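Long-range contacts in BolA (Coxiella burnetii, PDB 3TR3), which is a BolA/IbaG family member of unknown function, probably linked to the stress response, that binds a cobalt ion: residues K11-E15 against A57-H61; H31-V37 against I66-K72. All blocks are in the same frame, centred on the assembly; numbering follows the deposited sequence.

Contact 1: K11-E15 against A57-H61; sequences KQWIE and ALGSH
Trp13 and His61 stack face to face where helix 7-17 meets segment 57-61, which leads into helix 59-65, a helix-helix junction of the alpha/beta BolA fold. The evidence for the stack is direct: the planes of the imidazole and the six-membered ring of the indole are parallel to within 2°, with their centroids 3.6 Å apart. Both rings turn away from their own carbonyl carbon (chi1 -68° for Trp13, -63° for His61), which brings the two flat groups over each other. His61 CB adds a CH-pi contact over the face of the same six-membered ring. The imidazole is steadied from outside the pair, because its ND1 is hydrogen-bonded to Asp65.

This stack is the partly exposed part of the contact; Leu58 and Ile14 form the buried part, packed just as closely. Leu58 reaches in with one methyl, CD2, which sits near the plane of the indole at its edge and touches Trp13 CB at 3.5 Å.

The side of helix 7-17 turned away from 57-61 is partly exposed: it carries the Lys11-Glu15 salt bridge, with long, weak hydrogen bonds, and meets Glu27 of the second subunit. Inside, the same Leu58 CD2 meets Ile14 CG1 at 3.6 Å.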
ATOM      1  N   LYS B  11       4.431   6.653  -2.442  1.00 31.87           N
ATOM      2  CA  LYS B  11       3.917   5.607  -3.316  1.00 29.81           C
ATOM      3  C   LYS B  11       3.867   6.016  -4.785  1.00 37.94           C
ATOM      4  O   LYS B  11       4.284   5.236  -5.665  1.00 34.43           O
ATOM      5  CB  LYS B  11       2.533   5.130  -2.852  1.00 28.79           C
ATOM      6  CG  LYS B  11       1.682   4.516  -3.946  1.00 36.17           C
ATOM      7  CD  LYS B  11       0.457   3.815  -3.350  1.00 43.54           C
ATOM      8  CE  LYS B  11      -0.624   3.601  -4.406  1.00 51.00           C
ATOM      9  NZ  LYS B  11      -0.400   2.409  -5.251  1.00 54.97           N
ATOM     10  N   GLN B  12       3.350   7.222  -5.048  1.00 35.19           N
ATOM     11  CA  GLN B  12       3.323   7.744  -6.401  1.00 39.93           C
ATOM     12  C   GLN B  12       4.727   7.972  -7.020  1.00 38.49           C
ATOM     13  O   GLN B  12       4.944   7.648  -8.175  1.00 35.90           O
ATOM     14  CB  GLN B  12       2.486   9.023  -6.457  1.00 47.09           C
ATOM     15  CG  GLN B  12       0.993   8.759  -6.225  1.00 57.92           C
ATOM     16  CD  GLN B  12       0.113   9.990  -6.483  1.00 66.74           C
ATOM     17  OE1 GLN B  12       0.461  11.127  -6.109  1.00 69.21           O
ATOM     18  NE2 GLN B  12      -1.039   9.765  -7.128  1.00 67.09           N
ATOM     19  N   TRP B  13       5.652   8.545  -6.245  1.00 39.15           N
ATOM     20  CA  TRP B  13       6.983   8.910  -6.712  1.00 34.56           C
ATOM     21  C   TRP B  13       7.797   7.668  -7.094  1.00 37.22           C
ATOM     22  O   TRP B  13       8.439   7.642  -8.138  1.00 41.51           O
ATOM     23  CB  TRP B  13       7.739   9.707  -5.645  1.00 30.04           C
ATOM     24  CG  TRP B  13       7.194  11.080  -5.349  1.00 38.33           C
ATOM     25  CD1 TRP B  13       6.405  11.849  -6.159  1.00 41.97           C
ATOM     26  CD2 TRP B  13       7.383  11.843  -4.138  1.00 37.51           C
ATOM     27  NE1 TRP B  13       6.105  13.042  -5.540  1.00 41.39           N
ATOM     28  CE2 TRP B  13       6.692  13.068  -4.303  1.00 40.51           C
ATOM     29  CE3 TRP B  13       8.082  11.613  -2.941  1.00 32.57           C
ATOM     30  CZ2 TRP B  13       6.666  14.061  -3.312  1.00 41.09           C
ATOM     31  CZ3 TRP B  13       8.067  12.595  -1.959  1.00 37.48           C
ATOM     32  CH2 TRP B  13       7.357  13.809  -2.152  1.00 41.17           C
ATOM     33  N   ILE B  14       7.753   6.638  -6.257  1.00 34.31           N
ATOM     34  CA  ILE B  14       8.490   5.416  -6.528  1.00 35.22           C
ATOM     35  C   ILE B  14       7.908   4.688  -7.733  1.00 37.26           C
ATOM     36  O   ILE B  14       8.644   4.232  -8.587  1.00 42.15           O
ATOM     37  CB  ILE B  14       8.508   4.478  -5.328  1.00 31.65           C
ATOM     38  CG1 ILE B  14       9.222   5.123  -4.140  1.00 27.44           C
ATOM     39  CG2 ILE B  14       9.150   3.165  -5.704  1.00 29.03           C
ATOM     40  CD1 ILE B  14       9.088   4.257  -2.828  1.00 23.89           C
ATOM     41  N   GLU B  15       6.585   4.595  -7.823  1.00 33.44           N
ATOM     42  CA  GLU B  15       5.970   3.969  -8.998  1.00 33.23           C
ATOM     43  C   GLU B  15       6.162   4.756 -10.306  1.00 38.18           C
ATOM     44  O   GLU B  15       6.124   4.197 -11.385  1.00 43.96           O
ATOM     45  CB  GLU B  15       4.494   3.660  -8.750  1.00 29.00           C
ATOM     46  CG  GLU B  15       4.292   2.665  -7.607  1.00 33.62           C
ATOM     47  CD  GLU B  15       2.829   2.473  -7.230  1.00 39.54           C
ATOM     48  OE1 GLU B  15       1.988   3.311  -7.632  1.00 44.55           O
ATOM     49  OE2 GLU B  15       2.528   1.478  -6.536  1.00 37.13           O
ATOM     50  N   ALA B  57      15.284   6.294  -8.038  1.00 29.02           N
ATOM     51  CA  ALA B  57      13.949   6.576  -8.543  1.00 30.68           C
ATOM     52  C   ALA B  57      13.252   7.760  -7.829  1.00 37.11           C
ATOM     53  O   ALA B  57      12.423   8.409  -8.432  1.00 36.98           O
ATOM     54  CB  ALA B  57      13.069   5.313  -8.457  1.00 30.48           C
ATOM     55  N   LEU B  58      13.564   8.028  -6.556  1.00 38.29           N
ATOM     56  CA  LEU B  58      12.911   9.124  -5.823  1.00 33.30           C
ATOM     57  C   LEU B  58      13.592  10.453  -6.093  1.00 32.87           C
ATOM     58  O   LEU B  58      13.083  11.520  -5.713  1.00 32.71           O
ATOM     59  CB  LEU B  58      12.866   8.847  -4.315  1.00 32.70           C
ATOM     60  CG  LEU B  58      11.829   7.847  -3.808  1.00 30.11           C
ATOM     61  CD1 LEU B  58      12.205   7.319  -2.453  1.00 27.22           C
ATOM     62  CD2 LEU B  58      10.421   8.464  -3.760  1.00 29.61           C
ATOM     63  N   GLY B  59      14.754  10.378  -6.754  1.00 34.33           N
ATOM     64  CA  GLY B  59      15.477  11.539  -7.225  1.00 28.19           C
ATOM     65  C   GLY B  59      15.681  12.607  -6.183  1.00 37.84           C
ATOM     66  O   GLY B  59      16.218  12.336  -5.110  1.00 41.53           O
ATOM     67  N   SER B  60      15.226  13.817  -6.488  1.00 34.02           N
ATOM     68  CA  SER B  60      15.425  14.952  -5.608  1.00 38.49           C
ATOM     69  C   SER B  60      14.529  14.908  -4.355  1.00 42.26           C
ATOM     70  O   SER B  60      14.834  15.557  -3.359  1.00 42.58           O
ATOM     71  CB  SER B  60      15.212  16.253  -6.387  1.00 41.12           C
ATOM     72  OG  SER B  60      13.848  16.440  -6.690  1.00 45.36           O
ATOM     73  N   HIS B  61      13.425  14.154  -4.422  1.00 41.89           N
ATOM     74  CA  HIS B  61      12.560  13.962  -3.277  1.00 39.39           C
ATOM     75  C   HIS B  61      13.357  13.315  -2.146  1.00 41.86           C
ATOM     76  O   HIS B  61      13.230  13.694  -0.959  1.00 38.06           O
ATOM     77  CB  HIS B  61      11.339  13.107  -3.651  1.00 40.36           C
ATOM     78  CG  HIS B  61      10.454  13.746  -4.674  1.00 48.90           C
ATOM     79  ND1 HIS B  61       9.870  14.986  -4.491  1.00 49.84           N
ATOM     80  CD2 HIS B  61      10.073  13.331  -5.912  1.00 48.99           C
ATOM     81  CE1 HIS B  61       9.159  15.299  -5.559  1.00 51.05           C
ATOM     82  NE2 HIS B  61       9.273  14.312  -6.438  1.00 52.52           N
TER

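Contact 2: H31-V37 against I66-K72. With CO (cobalt (II) ion), chain D.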
ATOM      1  N   HIS B  31       8.308  12.371   8.280  1.00 30.38           N
ATOM      2  CA  HIS B  31       9.760  12.372   8.478  1.00 29.19           C
ATOM      3  C   HIS B  31      10.339  10.974   8.417  1.00 33.17           C
ATOM      4  O   HIS B  31      11.280  10.747   7.683  1.00 41.67           O
ATOM      5  CB  HIS B  31      10.162  13.099   9.788  1.00 26.25           C
ATOM      6  CG  HIS B  31      10.225  14.574   9.608  1.00 27.85           C
ATOM      7  ND1 HIS B  31       9.092  15.347   9.469  1.00 25.32           N
ATOM      8  CD2 HIS B  31      11.281  15.397   9.387  1.00 29.01           C
ATOM      9  CE1 HIS B  31       9.448  16.596   9.202  1.00 25.83           C
ATOM     10  NE2 HIS B  31      10.765  16.653   9.149  1.00 32.73           N
ATOM     11  N   HIS B  32       9.791  10.031   9.182  1.00 31.87           N
ATOM     12  CA  HIS B  32      10.262   8.647   9.088  1.00 31.36           C
ATOM     13  C   HIS B  32       9.221   7.769   8.362  1.00 34.80           C
ATOM     14  O   HIS B  32       8.055   7.807   8.664  1.00 35.31           O
ATOM     15  CB  HIS B  32      10.678   8.098  10.467  1.00 29.28           C
ATOM     16  CG  HIS B  32      11.949   8.703  11.008  1.00 35.38           C
ATOM     17  ND1 HIS B  32      13.133   7.990  11.132  1.00 35.76           N
ATOM     18  CD2 HIS B  32      12.236   9.969  11.425  1.00 31.53           C
ATOM     19  CE1 HIS B  32      14.073   8.778  11.625  1.00 36.63           C
ATOM     20  NE2 HIS B  32      13.551   9.989  11.816  1.00 35.54           N
ATOM     21  N   PHE B  33       9.644   7.044   7.339  1.00 35.96           N
ATOM     22  CA  PHE B  33       8.739   6.247   6.535  1.00 34.20           C
ATOM     23  C   PHE B  33       9.290   4.818   6.395  1.00 37.84           C
ATOM     24  O   PHE B  33      10.482   4.577   6.617  1.00 41.31           O
ATOM     25  CB  PHE B  33       8.587   6.861   5.139  1.00 31.98           C
ATOM     26  CG  PHE B  33       7.974   8.234   5.117  1.00 31.19           C
ATOM     27  CD1 PHE B  33       6.589   8.395   4.941  1.00 29.30           C
ATOM     28  CD2 PHE B  33       8.775   9.370   5.230  1.00 28.20           C
ATOM     29  CE1 PHE B  33       6.019   9.684   4.880  1.00 27.59           C
ATOM     30  CE2 PHE B  33       8.214  10.667   5.194  1.00 24.17           C
ATOM     31  CZ  PHE B  33       6.846  10.826   5.021  1.00 27.47           C
ATOM     32  N   GLU B  34       8.398   3.891   6.044  1.00 37.97           N
ATOM     33  CA  GLU B  34       8.733   2.521   5.649  1.00 41.36           C
ATOM     34  C   GLU B  34       7.927   2.215   4.418  1.00 39.92           C
ATOM     35  O   GLU B  34       6.751   2.573   4.328  1.00 41.53           O
ATOM     36  CB  GLU B  34       8.343   1.500   6.714  1.00 48.60           C
ATOM     37  CG  GLU B  34       9.003   1.689   8.054  1.00 64.05           C
ATOM     38  CD  GLU B  34       8.236   0.978   9.169  1.00 81.92           C
ATOM     39  OE1 GLU B  34       7.058   0.595   8.947  1.00 85.56           O
ATOM     40  OE2 GLU B  34       8.814   0.804  10.270  1.00 88.19           O
ATOM     41  N   ALA B  35       8.552   1.535   3.469  1.00 34.93           N
ATOM     42  CA  ALA B  35       7.884   1.162   2.243  1.00 27.45           C
ATOM     43  C   ALA B  35       8.238  -0.285   1.905  1.00 31.68           C
ATOM     44  O   ALA B  35       9.355  -0.731   2.171  1.00 36.17           O
ATOM     45  CB  ALA B  35       8.289   2.123   1.100  1.00 27.31           C
ATOM     46  N   VAL B  36       7.269  -1.023   1.367  1.00 27.50           N
ATOM     47  CA  VAL B  36       7.486  -2.369   0.889  1.00 28.48           C
ATOM     48  C   VAL B  36       7.258  -2.207  -0.585  1.00 31.58           C
ATOM     49  O   VAL B  36       6.221  -1.680  -0.990  1.00 29.33           O
ATOM     50  CB  VAL B  36       6.512  -3.405   1.485  1.00 27.78           C
ATOM     51  CG1 VAL B  36       6.861  -4.806   1.012  1.00 25.59           C
ATOM     52  CG2 VAL B  36       6.499  -3.332   3.031  1.00 25.56           C
ATOM     53  N   VAL B  37       8.283  -2.560  -1.373  1.00 29.82           N
ATOM     54  CA  VAL B  37       8.292  -2.329  -2.812  1.00 27.48           C
ATOM     55  C   VAL B  37       8.472  -3.659  -3.521  1.00 30.61           C
ATOM     56  O   VAL B  37       9.348  -4.452  -3.143  1.00 28.13           O
ATOM     57  CB  VAL B  37       9.420  -1.355  -3.242  1.00 35.70           C
ATOM     58  CG1 VAL B  37       9.287  -1.036  -4.725  1.00 23.40           C
ATOM     59  CG2 VAL B  37       9.338  -0.079  -2.453  1.00 23.08           C
ATOM     60  N   ILE B  66      12.460  13.887   1.823  1.00 38.17           N
ATOM     61  CA  ILE B  66      12.235  12.727   2.670  1.00 35.22           C
ATOM     62  C   ILE B  66      13.380  12.580   3.655  1.00 39.39           C
ATOM     63  O   ILE B  66      14.499  12.298   3.254  1.00 40.73           O
ATOM     64  CB  ILE B  66      12.104  11.449   1.837  1.00 34.93           C
ATOM     65  CG1 ILE B  66      11.059  11.605   0.742  1.00 35.89           C
ATOM     66  CG2 ILE B  66      11.812  10.228   2.695  1.00 24.61           C
ATOM     67  CD1 ILE B  66      10.982  10.387  -0.125  1.00 25.11           C
ATOM     68  N   HIS B  67      13.100  12.779   4.943  1.00 36.59           N
ATOM     69  CA  HIS B  67      14.133  12.728   5.966  1.00 33.75           C
ATOM     70  C   HIS B  67      14.687  11.299   6.138  1.00 34.30           C
ATOM     71  O   HIS B  67      15.914  11.088   6.159  1.00 31.93           O
ATOM     72  CB  HIS B  67      13.595  13.378   7.275  1.00 33.70           C
ATOM     73  CG  HIS B  67      14.334  13.005   8.530  1.00 35.36           C
ATOM     74  ND1 HIS B  67      15.514  13.604   8.917  1.00 32.43           N
ATOM     75  CD2 HIS B  67      14.013  12.134   9.523  1.00 37.66           C
ATOM     76  CE1 HIS B  67      15.915  13.091  10.066  1.00 30.74           C
ATOM     77  NE2 HIS B  67      15.021  12.197  10.453  1.00 37.06           N
ATOM     78  N   ALA B  68      13.808  10.306   6.252  1.00 34.09           N
ATOM     79  CA  ALA B  68      14.264   8.919   6.468  1.00 29.71           C
ATOM     80  C   ALA B  68      13.303   7.950   5.843  1.00 30.63           C
ATOM     81  O   ALA B  68      12.083   8.145   5.921  1.00 36.70           O
ATOM     82  CB  ALA B  68      14.448   8.610   7.945  1.00 29.42           C
ATOM     83  N   LEU B  69      13.848   6.948   5.157  1.00 30.87           N
ATOM     84  CA  LEU B  69      13.030   5.993   4.451  1.00 31.13           C
ATOM     85  C   LEU B  69      13.626   4.608   4.565  1.00 34.72           C
ATOM     86  O   LEU B  69      14.669   4.371   4.064  1.00 40.65           O
ATOM     87  CB  LEU B  69      12.899   6.388   2.994  1.00 32.19           C
ATOM     88  CG  LEU B  69      12.196   5.353   2.121  1.00 29.30           C
ATOM     89  CD1 LEU B  69      10.795   4.993   2.696  1.00 23.17           C
ATOM     90  CD2 LEU B  69      12.094   5.865   0.704  1.00 24.61           C
ATOM     91  N   SER B  70      12.937   3.702   5.238  1.00 38.84           N
ATOM     92  CA  SER B  70      13.367   2.336   5.469  1.00 31.44           C
ATOM     93  C   SER B  70      12.651   1.464   4.432  1.00 31.37           C
ATOM     94  O   SER B  70      11.490   1.719   4.130  1.00 34.66           O
ATOM     95  CB  SER B  70      12.970   1.986   6.912  1.00 37.25           C
ATOM     96  OG  SER B  70      12.918   0.602   7.157  1.00 46.37           O
ATOM     97  N   LEU B  71      13.319   0.464   3.847  1.00 32.38           N
ATOM     98  CA  LEU B  71      12.710  -0.297   2.718  1.00 34.22           C
ATOM     99  C   LEU B  71      12.726  -1.796   2.907  1.00 34.27           C
ATOM    100  O   LEU B  71      13.680  -2.335   3.446  1.00 35.00           O
ATOM    101  CB  LEU B  71      13.384  -0.012   1.348  1.00 22.68           C
ATOM    102  CG  LEU B  71      13.490   1.404   0.790  1.00 31.06           C
ATOM    103  CD1 LEU B  71      14.548   1.506  -0.403  1.00 23.77           C
ATOM    104  CD2 LEU B  71      12.106   1.937   0.361  1.00 29.53           C
ATOM    105  N   LYS B  72      11.654  -2.448   2.468  1.00 35.57           N
ATOM    106  CA  LYS B  72      11.705  -3.868   2.130  1.00 37.02           C
ATOM    107  C   LYS B  72      11.399  -4.020   0.647  1.00 36.34           C
ATOM    108  O   LYS B  72      10.371  -3.539   0.174  1.00 35.78           O
ATOM    109  CB  LYS B  72      10.758  -4.722   2.947  1.00 35.70           C
ATOM    110  CG  LYS B  72      11.063  -4.762   4.419  1.00 43.74           C
ATOM    111  CD  LYS B  72       9.889  -5.401   5.206  1.00 59.09           C
ATOM    112  CE  LYS B  72      10.210  -5.479   6.693  1.00 60.50           C
ATOM    113  NZ  LYS B  72       9.055  -5.980   7.472  1.00 63.71           N
TER
HETATM  114 CO    CO D  80      14.915  11.516  12.591  1.00 37.35          CO
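His32 and His67, at the entry to two neighbouring parallel strands, bind one cobalt ion, each through NE2 at 2.2 Å. The strands run at 21° to each other. Six backbone hydrogen bonds link them, from Ala68 N to His31 O at one end to Val37 N to Lys72 O at the other; the straightest, Ser70 N to Phe33 O, has an N-H...O angle of 171°, and the one at the metal end of the ladder is the most bent.

His32 can be followed outward. Its CB starts on the sheet face shared with Ala68 and Ser70, and chi1 of -71° sets CG beside the backbone N. Ala68 CB sits over the ring face in a CH-pi contact, nearest His32 ND1 at 3.5 Å, with CE1 and CG (4.0 Å) also close. His32 CD2 approaches His67 CD2 at 3.4 Å, and NE2 ends on the cobalt.

On the other face Phe33 CB and Ala35 CB pack on Leu69 CD1; Ile10 of helix 7-17 covers Phe33 and Ile66.

Because both bind the cobalt, His32 NE2 and His67 NE2 are probably both unprotonated, which explains how they can sit 3.0 Å apart without a hydrogen bond.

Overall arrangement
Contact 1 and contact 2 have centres about 11 Å apart and join directly. Helix 59-65 runs from the first into strand 68-74 of the second, and His61 O probably accepts a hydrogen bond from Ile66 N at 2.9 Å. Leu58 is shared: its CD1 lies 3.5 Å from Leu69 CD2 and 4.0 Å from Ile66 CD1, while Trp13 CZ3 is 4.1 Å from that same Ile66 CD1. Thus the helical layer of contact 1 packs on the apolar side of the parallel pair in 31-37 and 66-72. Cobalt belongs to contact 2 alone; His61 is not one of its ligands.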